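Local coordinates for protein agmatine N-acetyltransferase (Drosophila melanogaster, PDB 7CIW) that transfers the acetyl group of acetyl-CoA to the amine of agmatine, giving N-acetylagmatine and free coenzyme A, at residues 19-31 and 44-56. The protein carries 1 engineered substitution. Residues are numbered along the deposited sequence; the frame is centred on the assembly and turned at random.
Sequences TEQLMTFLLAHYY and EPEAADKEFLLSN. With G0R (N-(4-carbamimidamidobutyl)ethanamide), chain C; COA (coenzyme A), chain B.
With CG of Tyr31 turned opposite its own carbonyl carbon (chi1 -81°) and CG of Asp49 turned opposite its backbone N, phenol and carboxylate approach from opposite directions and join. Tyr31 OH donates to Asp49 OD1 at 2.9 Å, arriving well above the carboxylate plane, which stands 78° to the ring. Pro45 CG lies over the middle of one ring face, 3.4 Å from the centroid of Tyr31, a CH-pi contact; Tyr30 CD2 covers the rim of the opposite face. Leu53 CD1 crowds the hydroxyl, 3.2 Å from Tyr31 OH. The contact joins helices 19-30 and 47-54 of the GNAT fold, whose segment axes cross at 125°, and Tyr30, Tyr31 and Asp49 contribute to the acetylagmatine pocket. Asp49 holds the guanidinium group of the product in a two-pronged hydrogen-bonded grip, OD1 taking G0R N11 at 2.5 Å and OD2 taking N12. Tyr30 OH donates to the acetyl oxygen G0R O3 at 2.7 Å, in the plane of the ring. Cutting Tyr31 back to an alanine is likely to leave Pro45 without its aromatic partner and Asp49 freer to turn away from the guanidinium. Farther along, Met23 SD lies against Lys50 CB and CG, while Met23 CE comes to 3.6 Å from Leu54 CG. Leu54 CD2 also meets Leu22 CD2 (3.8 Å) and Thr19 CB.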
loop_
_atom_site.group_PDB
_atom_site.type_symbol
_atom_site.label_atom_id
_atom_site.label_comp_id
_atom_site.label_asym_id
_atom_site.label_seq_id
_atom_site.Cartn_x
_atom_site.Cartn_y
_atom_site.Cartn_z
ATOM N N THR A 19 -10.056 -0.011 -14.469
ATOM C CA THR A 19 -8.720 0.010 -13.900
ATOM C C THR A 19 -7.809 1.020 -14.580
ATOM O O THR A 19 -6.798 1.408 -13.989
ATOM C CB THR A 19 -8.089 -1.382 -13.970
ATOM O OG1 THR A 19 -8.045 -1.825 -15.328
ATOM C CG2 THR A 19 -8.901 -2.377 -13.143
ATOM N N GLU A 20 -8.120 1.453 -15.805
ATOM C CA GLU A 20 -7.190 2.359 -16.473
ATOM C C GLU A 20 -7.146 3.712 -15.780
ATOM O O GLU A 20 -6.061 4.272 -15.572
ATOM C CB GLU A 20 -7.545 2.537 -17.944
ATOM C CG GLU A 20 -6.509 3.375 -18.663
ATOM C CD GLU A 20 -6.838 3.585 -20.122
ATOM O OE1 GLU A 20 -6.332 2.811 -20.963
ATOM O OE2 GLU A 20 -7.601 4.527 -20.423
ATOM N N GLN A 21 -8.311 4.252 -15.420
ATOM C CA GLN A 21 -8.334 5.527 -14.718
ATOM C C GLN A 21 -7.593 5.427 -13.393
ATOM O O GLN A 21 -6.868 6.348 -13.009
ATOM C CB GLN A 21 -9.778 5.972 -14.485
ATOM C CG GLN A 21 -10.477 6.518 -15.731
ATOM C CD GLN A 21 -9.569 7.378 -16.588
ATOM O OE1 GLN A 21 -8.922 8.306 -16.098
ATOM N NE2 GLN A 21 -9.507 7.066 -17.886
ATOM N N LEU A 22 -7.764 4.310 -12.680
ATOM C CA LEU A 22 -7.054 4.121 -11.416
ATOM C C LEU A 22 -5.551 4.133 -11.632
ATOM O O LEU A 22 -4.809 4.785 -10.892
ATOM C CB LEU A 22 -7.484 2.806 -10.761
ATOM C CG LEU A 22 -6.619 2.312 -9.593
ATOM C CD1 LEU A 22 -6.676 3.303 -8.426
ATOM C CD2 LEU A 22 -7.067 0.919 -9.130
ATOM N N MET A 23 -5.079 3.396 -12.633
ATOM C CA MET A 23 -3.641 3.351 -12.875
ATOM C C MET A 23 -3.119 4.711 -13.328
ATOM O O MET A 23 -2.021 5.117 -12.943
ATOM C CB MET A 23 -3.319 2.266 -13.902
ATOM C CG MET A 23 -1.824 2.046 -14.119
ATOM S SD MET A 23 -0.855 1.862 -12.602
ATOM C CE MET A 23 -1.627 0.411 -11.888
ATOM N N THR A 24 -3.902 5.442 -14.127
ATOM C CA THR A 24 -3.478 6.778 -14.525
ATOM C C THR A 24 -3.287 7.686 -13.315
ATOM O O THR A 24 -2.292 8.424 -13.237
ATOM C CB THR A 24 -4.497 7.354 -15.509
ATOM O OG1 THR A 24 -4.481 6.540 -16.686
ATOM C CG2 THR A 24 -4.151 8.789 -15.881
ATOM N N PHE A 25 -4.211 7.630 -12.347
ATOM C CA PHE A 25 -4.024 8.400 -11.116
ATOM C C PHE A 25 -2.777 7.938 -10.369
ATOM O O PHE A 25 -1.977 8.760 -9.908
ATOM C CB PHE A 25 -5.251 8.286 -10.206
ATOM C CG PHE A 25 -5.002 8.806 -8.818
ATOM C CD1 PHE A 25 -5.049 10.167 -8.558
ATOM C CD2 PHE A 25 -4.664 7.939 -7.784
ATOM C CE1 PHE A 25 -4.783 10.658 -7.282
ATOM C CE2 PHE A 25 -4.401 8.430 -6.510
ATOM C CZ PHE A 25 -4.460 9.788 -6.269
ATOM N N LEU A 26 -2.611 6.621 -10.212
ATOM C CA LEU A 26 -1.455 6.118 -9.474
ATOM C C LEU A 26 -0.150 6.568 -10.117
ATOM O O LEU A 26 0.798 6.937 -9.417
ATOM C CB LEU A 26 -1.510 4.592 -9.377
ATOM C CG LEU A 26 -2.653 3.997 -8.555
ATOM C CD1 LEU A 26 -2.637 2.472 -8.652
ATOM C CD2 LEU A 26 -2.556 4.438 -7.094
ATOM N N LEU A 27 -0.073 6.533 -11.449
ATOM C CA LEU A 27 1.155 6.961 -12.115
ATOM C C LEU A 27 1.399 8.457 -11.965
ATOM O O LEU A 27 2.552 8.901 -12.010
ATOM C CB LEU A 27 1.110 6.577 -13.596
ATOM C CG LEU A 27 1.180 5.067 -13.787
ATOM C CD1 LEU A 27 0.776 4.659 -15.193
ATOM C CD2 LEU A 27 2.593 4.563 -13.458
ATOM N N ALA A 28 0.345 9.248 -11.780
ATOM C CA ALA A 28 0.513 10.693 -11.675
ATOM C C ALA A 28 0.859 11.155 -10.262
ATOM O O ALA A 28 1.683 12.059 -10.098
ATOM C CB ALA A 28 -0.760 11.404 -12.141
ATOM N N HIS A 29 0.244 10.559 -9.230
ATOM C CA HIS A 29 0.278 11.135 -7.896
ATOM C C HIS A 29 0.619 10.153 -6.786
ATOM O O HIS A 29 0.734 10.571 -5.629
ATOM C CB HIS A 29 -1.067 11.804 -7.576
ATOM C CG HIS A 29 -1.385 12.954 -8.476
ATOM N ND1 HIS A 29 -0.513 14.002 -8.675
ATOM C CD2 HIS A 29 -2.465 13.209 -9.253
ATOM C CE1 HIS A 29 -1.046 14.860 -9.528
ATOM N NE2 HIS A 29 -2.231 14.402 -9.892
ATOM N N TYR A 30 0.771 8.871 -7.093
ATOM C CA TYR A 30 1.208 7.895 -6.107
ATOM C C TYR A 30 2.644 7.470 -6.368
ATOM O O TYR A 30 3.534 7.734 -5.555
ATOM C CB TYR A 30 0.286 6.669 -6.122
ATOM C CG TYR A 30 0.793 5.529 -5.271
ATOM C CD1 TYR A 30 0.729 5.594 -3.879
ATOM C CD2 TYR A 30 1.333 4.385 -5.856
ATOM C CE1 TYR A 30 1.197 4.556 -3.093
ATOM C CE2 TYR A 30 1.805 3.339 -5.072
ATOM C CZ TYR A 30 1.732 3.434 -3.694
ATOM O OH TYR A 30 2.194 2.395 -2.920
ATOM N N TYR A 31 2.885 6.843 -7.511
ATOM C CA TYR A 31 4.204 6.288 -7.802
ATOM C C TYR A 31 5.345 7.303 -7.798
ATOM O O TYR A 31 6.433 6.952 -7.314
ATOM C CB TYR A 31 4.145 5.579 -9.151
ATOM C CG TYR A 31 3.582 4.176 -9.154
ATOM C CD1 TYR A 31 4.227 3.133 -8.487
ATOM C CD2 TYR A 31 2.434 3.880 -9.882
ATOM C CE1 TYR A 31 3.732 1.834 -8.538
ATOM C CE2 TYR A 31 1.933 2.582 -9.943
ATOM C CZ TYR A 31 2.592 1.564 -9.278
ATOM O OH TYR A 31 2.108 0.282 -9.345
ATOM N N GLU A 44 9.685 5.152 -13.390
ATOM C CA GLU A 44 8.363 4.594 -13.672
ATOM C C GLU A 44 8.286 3.132 -13.242
ATOM O O GLU A 44 9.231 2.372 -13.460
ATOM C CB GLU A 44 8.040 4.711 -15.159
ATOM C CG GLU A 44 8.112 6.136 -15.697
ATOM C CD GLU A 44 9.524 6.554 -16.103
ATOM O OE1 GLU A 44 9.738 7.765 -16.336
ATOM O OE2 GLU A 44 10.419 5.686 -16.184
ATOM N N PRO A 45 7.175 2.705 -12.638
ATOM C CA PRO A 45 7.064 1.304 -12.219
ATOM C C PRO A 45 7.021 0.347 -13.401
ATOM O O PRO A 45 6.551 0.682 -14.492
ATOM C CB PRO A 45 5.744 1.271 -11.434
ATOM C CG PRO A 45 4.961 2.418 -11.980
ATOM C CD PRO A 45 5.983 3.488 -12.255
ATOM N N GLU A 46 7.520 -0.866 -13.166
ATOM C CA GLU A 46 7.505 -1.901 -14.188
ATOM C C GLU A 46 6.104 -2.482 -14.339
ATOM O O GLU A 46 5.234 -2.303 -13.482
ATOM C CB GLU A 46 8.513 -3.001 -13.848
ATOM C CG GLU A 46 9.926 -2.475 -13.692
ATOM C CD GLU A 46 10.922 -3.559 -13.320
ATOM O OE1 GLU A 46 10.486 -4.672 -12.957
ATOM O OE2 GLU A 46 12.143 -3.298 -13.394
ATOM N N ALA A 47 5.884 -3.171 -15.462
ATOM C CA ALA A 47 4.558 -3.710 -15.743
ATOM C C ALA A 47 4.076 -4.622 -14.622
ATOM O O ALA A 47 2.905 -4.568 -14.230
ATOM C CB ALA A 47 4.563 -4.467 -17.073
ATOM N N ALA A 48 4.962 -5.469 -14.094
ATOM C CA ALA A 48 4.547 -6.417 -13.067
ATOM C C ALA A 48 4.122 -5.706 -11.788
ATOM O O ALA A 48 3.215 -6.174 -11.084
ATOM C CB ALA A 48 5.680 -7.400 -12.785
ATOM N N ASP A 49 4.772 -4.585 -11.479
ATOM C CA ASP A 49 4.399 -3.751 -10.338
ATOM C C ASP A 49 2.973 -3.237 -10.490
ATOM O O ASP A 49 2.111 -3.462 -9.626
ATOM C CB ASP A 49 5.409 -2.600 -10.243
ATOM C CG ASP A 49 5.226 -1.702 -9.015
ATOM O OD1 ASP A 49 4.114 -1.609 -8.452
ATOM O OD2 ASP A 49 6.228 -1.045 -8.644
ATOM N N LYS A 50 2.706 -2.558 -11.608
ATOM C CA LYS A 50 1.361 -2.066 -11.896
ATOM C C LYS A 50 0.347 -3.201 -11.917
ATOM O O LYS A 50 -0.762 -3.068 -11.389
ATOM C CB LYS A 50 1.364 -1.337 -13.242
ATOM C CG LYS A 50 2.360 -0.177 -13.291
ATOM C CD LYS A 50 2.310 0.605 -14.608
ATOM C CE LYS A 50 2.927 -0.183 -15.745
ATOM N NZ LYS A 50 2.950 0.613 -17.023
ATOM N N GLU A 51 0.706 -4.321 -12.544
ATOM C CA GLU A 51 -0.222 -5.441 -12.649
ATOM C C GLU A 51 -0.577 -6.000 -11.277
ATOM O O GLU A 51 -1.729 -6.387 -11.039
ATOM C CB GLU A 51 0.384 -6.528 -13.538
ATOM C CG GLU A 51 0.332 -6.189 -15.016
ATOM C CD GLU A 51 0.922 -7.281 -15.887
ATOM O OE1 GLU A 51 0.849 -8.466 -15.484
ATOM O OE2 GLU A 51 1.456 -6.952 -16.969
ATOM N N PHE A 52 0.389 -6.050 -10.360
ATOM C CA PHE A 52 0.076 -6.558 -9.031
ATOM C C PHE A 52 -0.936 -5.666 -8.327
ATOM O O PHE A 52 -1.890 -6.160 -7.712
ATOM C CB PHE A 52 1.320 -6.681 -8.167
ATOM C CG PHE A 52 0.982 -6.901 -6.724
ATOM C CD1 PHE A 52 0.326 -8.063 -6.339
ATOM C CD2 PHE A 52 1.216 -5.925 -5.776
ATOM C CE1 PHE A 52 -0.032 -8.278 -5.021
ATOM C CE2 PHE A 52 0.854 -6.135 -4.447
ATOM C CZ PHE A 52 0.226 -7.318 -4.079
ATOM N N LEU A 53 -0.729 -4.349 -8.373
ATOM C CA LEU A 53 -1.711 -3.460 -7.760
ATOM C C LEU A 53 -3.092 -3.719 -8.339
ATOM O O LEU A 53 -4.071 -3.881 -7.599
ATOM C CB LEU A 53 -1.302 -1.995 -7.950
ATOM C CG LEU A 53 -0.157 -1.524 -7.050
ATOM C CD1 LEU A 53 -0.070 -0.003 -7.043
ATOM C CD2 LEU A 53 -0.327 -2.063 -5.631
ATOM N N LEU A 54 -3.184 -3.811 -9.669
ATOM C CA LEU A 54 -4.484 -3.988 -10.293
ATOM C C LEU A 54 -5.064 -5.370 -10.027
ATOM O O LEU A 54 -6.284 -5.542 -10.116
ATOM C CB LEU A 54 -4.375 -3.723 -11.795
ATOM C CG LEU A 54 -4.069 -2.266 -12.150
ATOM C CD1 LEU A 54 -4.027 -2.104 -13.681
ATOM C CD2 LEU A 54 -5.081 -1.291 -11.510
ATOM N N SER A 55 -4.225 -6.351 -9.682
ATOM C CA SER A 55 -4.733 -7.677 -9.352
ATOM C C SER A 55 -5.597 -7.676 -8.096
ATOM O O SER A 55 -6.257 -8.680 -7.813
ATOM C CB SER A 55 -3.574 -8.664 -9.185
ATOM O OG SER A 55 -2.899 -8.493 -7.951
ATOM N N ASN A 56 -5.614 -6.581 -7.341
ATOM C CA ASN A 56 -6.457 -6.494 -6.163
ATOM C C ASN A 56 -7.849 -5.975 -6.463
ATOM O O ASN A 56 -8.733 -6.099 -5.609
ATOM C CB ASN A 56 -5.793 -5.595 -5.112
ATOM C CG ASN A 56 -4.521 -6.176 -4.608
ATOM O OD1 ASN A 56 -4.528 -7.123 -3.818
ATOM N ND2 ASN A 56 -3.402 -5.639 -5.078
HETATM C C10 G0R C . 4.743 -0.678 -5.177
HETATM N N12 G0R C . 5.754 0.155 -5.817
HETATM C C1 G0R C . 0.240 1.960 1.524
HETATM C C2 G0R C . 1.452 2.062 0.601
HETATM C C5 G0R C . 3.800 1.320 0.027
HETATM C C6 G0R C . 3.884 0.094 -0.886
HETATM C C7 G0R C . 5.209 0.018 -1.652
HETATM C C8 G0R C . 5.150 0.416 -3.133
HETATM N N4 G0R C . 2.623 1.257 0.880
HETATM N N9 G0R C . 4.473 -0.560 -3.956
HETATM N N11 G0R C . 4.025 -1.660 -5.951
HETATM O O3 G0R C . 1.425 2.785 -0.339
HETATM N N1A COA B . 4.307 15.914 1.568
HETATM C C2A COA B . 4.310 16.971 2.427
HETATM N N3A COA B . 3.310 17.113 3.361
HETATM C C4A COA B . 2.318 16.211 3.434
HETATM C C5A COA B . 2.316 15.175 2.581
HETATM C C6A COA B . 3.325 15.034 1.650
HETATM N N6A COA B . 3.745 14.090 0.535
HETATM N N7A COA B . 1.234 14.395 2.828
HETATM C C8A COA B . 0.549 14.946 3.839
HETATM N N9A COA B . 1.217 16.047 4.212
HETATM C C1B COA B . 1.000 17.013 5.118
HETATM C C2B COA B . -0.355 17.667 4.750
HETATM O O2B COA B . -0.211 18.700 3.699
HETATM C C3B COA B . -0.863 18.119 5.915
HETATM O O3B COA B . -0.216 19.310 6.439
HETATM P P3B COA B . -0.755 20.857 6.148
HETATM O O7A COA B . -2.261 20.866 5.974
HETATM O O8A COA B . -0.285 21.785 7.272
HETATM O O9A COA B . -0.082 21.273 4.848
HETATM C C4B COA B . -0.423 16.976 6.996
HETATM O O4B COA B . 0.674 16.398 6.523
HETATM C C5B COA B . -1.530 15.983 7.251
HETATM O O5B COA B . -2.108 15.651 5.995
HETATM P P1A COA B . -2.992 14.239 5.802
HETATM O O1A COA B . -2.789 13.237 6.943
HETATM O O2A COA B . -4.454 14.595 5.575
HETATM O O3A COA B . -2.347 13.559 4.457
HETATM P P2A COA B . -3.158 12.994 3.145
HETATM O O4A COA B . -3.784 14.130 2.392
HETATM O O5A COA B . -4.145 11.933 3.577
HETATM O O6A COA B . -1.908 12.368 2.278
HETATM C CBP COA B . -0.577 10.563 1.701
HETATM C CCP COA B . -1.139 11.361 2.848
HETATM C CDP COA B . -1.765 9.779 1.045
HETATM C CEP COA B . 0.479 9.573 2.215
HETATM C CAP COA B . 0.091 11.534 0.730
HETATM O OAP COA B . 1.225 12.084 1.356
HETATM C C9P COA B . 0.552 10.886 -0.590
HETATM O O9P COA B . -0.201 10.616 -1.474
HETATM N N8P COA B . 1.969 10.637 -0.764
HETATM C C7P COA B . 2.512 10.080 -2.017
HETATM C C6P COA B . 2.319 8.512 -2.185
HETATM C C5P COA B . 2.784 7.880 -0.897
HETATM O O5P COA B . 3.881 8.080 -0.445
HETATM N N4P COA B . 1.795 6.988 -0.227
HETATM C C3P COA B . 2.025 6.323 1.046
HETATM C C2P COA B . 3.111 5.248 0.979
HETATM S S1P COA B . 2.950 4.495 2.627
#